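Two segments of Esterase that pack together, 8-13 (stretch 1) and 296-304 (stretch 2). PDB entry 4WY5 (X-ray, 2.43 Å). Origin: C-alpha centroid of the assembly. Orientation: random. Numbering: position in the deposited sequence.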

# COMPACT_ATOMS: atom_id res chain seq x y z
N ILE A 8 3.15 -17.76 -2.85
CA ILE A 8 4.08 -16.67 -3.10
C ILE A 8 4.28 -16.54 -4.62
O ILE A 8 4.06 -17.50 -5.37
CB ILE A 8 5.45 -16.90 -2.40
CG1 ILE A 8 6.11 -18.19 -2.90
CG2 ILE A 8 5.28 -16.94 -0.89
CD1 ILE A 8 7.52 -18.43 -2.35
N HIS A 9 4.72 -15.37 -5.08
CA HIS A 9 4.97 -15.15 -6.51
C HIS A 9 6.07 -16.10 -7.02
O HIS A 9 7.09 -16.33 -6.34
CB HIS A 9 5.36 -13.68 -6.75
CG HIS A 9 5.34 -13.27 -8.19
ND1 HIS A 9 6.30 -13.68 -9.10
CD2 HIS A 9 4.48 -12.47 -8.89
CE1 HIS A 9 6.03 -13.15 -10.28
NE2 HIS A 9 4.94 -12.43 -10.19
N PRO A 10 5.86 -16.67 -8.22
CA PRO A 10 6.80 -17.62 -8.84
C PRO A 10 8.25 -17.15 -8.84
O PRO A 10 9.14 -17.98 -8.68
CB PRO A 10 6.27 -17.74 -10.28
CG PRO A 10 4.80 -17.51 -10.15
CD PRO A 10 4.62 -16.53 -9.00
N VAL A 11 8.50 -15.85 -9.01
CA VAL A 11 9.87 -15.32 -8.97
C VAL A 11 10.52 -15.58 -7.61
O VAL A 11 11.71 -15.89 -7.55
CB VAL A 11 9.90 -13.81 -9.30
CG1 VAL A 11 11.18 -13.15 -8.79
CG2 VAL A 11 9.75 -13.59 -10.81
N TYR A 12 9.76 -15.46 -6.52
CA TYR A 12 10.30 -15.67 -5.17
C TYR A 12 10.49 -17.15 -4.93
O TYR A 12 11.45 -17.57 -4.26
CB TYR A 12 9.38 -15.08 -4.09
CG TYR A 12 9.13 -13.60 -4.29
CD1 TYR A 12 10.16 -12.75 -4.71
CD2 TYR A 12 7.87 -13.06 -4.14
CE1 TYR A 12 9.94 -11.40 -4.93
CE2 TYR A 12 7.63 -11.71 -4.36
CZ TYR A 12 8.66 -10.88 -4.75
OH TYR A 12 8.42 -9.54 -4.97
N ALA A 13 9.58 -17.96 -5.46
CA ALA A 13 9.71 -19.41 -5.33
C ALA A 13 10.93 -19.93 -6.10
O ALA A 13 11.66 -20.79 -5.60
CB ALA A 13 8.44 -20.12 -5.81
N THR A 296 15.22 -6.09 -3.06
CA THR A 296 16.50 -6.28 -3.78
C THR A 296 16.51 -7.44 -4.79
O THR A 296 17.56 -7.82 -5.28
CB THR A 296 17.70 -6.51 -2.81
OG1 THR A 296 17.33 -7.45 -1.80
CG2 THR A 296 18.17 -5.21 -2.16
N VAL A 297 15.34 -8.00 -5.10
CA VAL A 297 15.21 -9.05 -6.11
C VAL A 297 15.15 -8.45 -7.53
O VAL A 297 14.25 -7.67 -7.85
CB VAL A 297 13.96 -9.93 -5.85
CG1 VAL A 297 13.64 -10.83 -7.04
CG2 VAL A 297 14.18 -10.76 -4.59
N PRO A 298 16.11 -8.85 -8.38
CA PRO A 298 16.37 -8.24 -9.70
C PRO A 298 15.22 -8.34 -10.71
O PRO A 298 14.98 -7.40 -11.47
CB PRO A 298 17.59 -9.03 -10.22
CG PRO A 298 18.18 -9.70 -8.98
CD PRO A 298 17.03 -9.96 -8.08
N VAL A 299 14.53 -9.48 -10.72
CA VAL A 299 13.44 -9.66 -11.66
C VAL A 299 12.17 -9.01 -11.13
O VAL A 299 11.65 -9.41 -10.08
CB VAL A 299 13.18 -11.15 -11.94
CG1 VAL A 299 12.06 -11.30 -12.97
CG2 VAL A 299 14.45 -11.81 -12.45
N GLU A 300 11.67 -8.03 -11.88
CA GLU A 300 10.51 -7.23 -11.48
C GLU A 300 9.22 -8.05 -11.26
O GLU A 300 8.92 -8.97 -12.02
CB GLU A 300 10.27 -6.14 -12.52
CG GLU A 300 9.15 -5.18 -12.18
CD GLU A 300 9.12 -3.97 -13.09
OE1 GLU A 300 8.26 -3.94 -14.00
OE2 GLU A 300 9.95 -3.06 -12.90
N THR A 301 8.50 -7.73 -10.18
CA THR A 301 7.21 -8.35 -9.85
C THR A 301 6.19 -7.26 -9.60
O THR A 301 6.58 -6.13 -9.31
CB THR A 301 7.29 -9.21 -8.59
OG1 THR A 301 7.63 -8.36 -7.47
CG2 THR A 301 8.32 -10.33 -8.78
N PRO A 302 4.89 -7.59 -9.66
CA PRO A 302 3.91 -6.53 -9.38
C PRO A 302 4.08 -5.89 -8.00
O PRO A 302 3.76 -4.70 -7.87
CB PRO A 302 2.56 -7.26 -9.47
CG PRO A 302 2.82 -8.43 -10.38
CD PRO A 302 4.25 -8.84 -10.14
N GLN A 303 4.59 -6.62 -7.00
CA GLN A 303 4.77 -6.03 -5.68
C GLN A 303 6.06 -5.18 -5.61
O GLN A 303 6.11 -4.23 -4.82
CB GLN A 303 4.72 -7.09 -4.55
CG GLN A 303 5.23 -8.48 -4.83
CD GLN A 303 4.23 -9.36 -5.57
OE1 GLN A 303 4.26 -9.43 -6.81
NE2 GLN A 303 3.37 -10.06 -4.83
N TYR A 304 7.08 -5.48 -6.41
CA TYR A 304 8.26 -4.58 -6.45
C TYR A 304 7.83 -3.21 -7.00
O TYR A 304 8.20 -2.17 -6.45
CB TYR A 304 9.42 -5.13 -7.31
CG TYR A 304 10.54 -4.11 -7.47
CD1 TYR A 304 11.58 -4.02 -6.53
CD2 TYR A 304 10.54 -3.19 -8.53
CE1 TYR A 304 12.59 -3.08 -6.65
CE2 TYR A 304 11.53 -2.23 -8.66
CZ TYR A 304 12.55 -2.18 -7.71
OH TYR A 304 13.55 -1.25 -7.82

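Two segments of the esterase chain, at least 285 residues apart in sequence wherever they touch, pack side chain to side chain and bury 361 Å² between them, both sides summed. Each runs from loop into the start of a helix: in the first, the helix begins at Pro10, and in the second at Pro302; both continue later in the chain. The backbones keep their distance, with CA of Val11 lying 7.2 Å from CA of Val299 and CA of Tyr12 lying 8.3 Å from CA of Val297, so the space between them is filled by side chains. Three residues of the first stretch, Tyr12, Val11 and His9, make all of its contacts.

Tyr12 has the most surface covered. Its CA-to-CB bond points sideways, but with chi1 at -58° (m) the ring extends so that its end comes nearer the second stretch. There the single hydrogen bond across the interface forms: Thr301 OG1 donates to Tyr12 OH over 2.9 Å. Thr301 OG1 also accepts from the backbone, Tyr304 N, at 3.1 Å, which caps the N-terminus of the second helix. One threonine hydroxyl thus serves as donor across the contact and acceptor within its own stretch, tying the tyrosine to the helix start. Gln303 CG packs at the edge of the ring, 3.4 Å from Tyr12 OH, a van der Waals contact with the hydroxyl oxygen; Val297 CG1 also lies near the ring plane, at the edge, in apolar contact 4.3 Å from Tyr12 CE1.

Val11 points toward the second stretch and meets three residues of its loop. Its CG1 is 3.8 Å from CG1 of Val297, its CG2 is 3.9 Å from CG1 of Val299, and its CB is 3.9 Å from CG2 of Thr301. These are van der Waals distances between branched aliphatic groups, the two methyls of Val11 each having a valine methyl as neighbor. Val297 and Val299 both direct their CA-to-CB bonds toward the first stretch; Pro298, between them, points sideways and makes no contact.

His9 also points toward its partner and has two roles. As the N-cap of the first helix, its ND1 accepts from Val11 N at 3.1 Å with a nearly straight N-H...acceptor angle of 167°, satisfying an amide at the helix start, where no preceding turn offers a carbonyl. Its backbone O takes up the next two amides, from Tyr12 N at 2.8 Å and Ala13 N at 3.1 Å. The ring so held presents one face to Thr301: the methyl carbon CG2 sits 4.0 Å from the centroid of the His9 ring and 13° off the ring normal, a CH-pi contact. His9 NE2 lies 3.7 Å from Pro302 CD, and His9 CD2 lies 3.7 Å from Gln303 OE1, contacts that add to the packing without a hydrogen bond. Thr301 therefore touches all three residues, its methyl reaching His9 and Val11 while its hydroxyl bonds Tyr12.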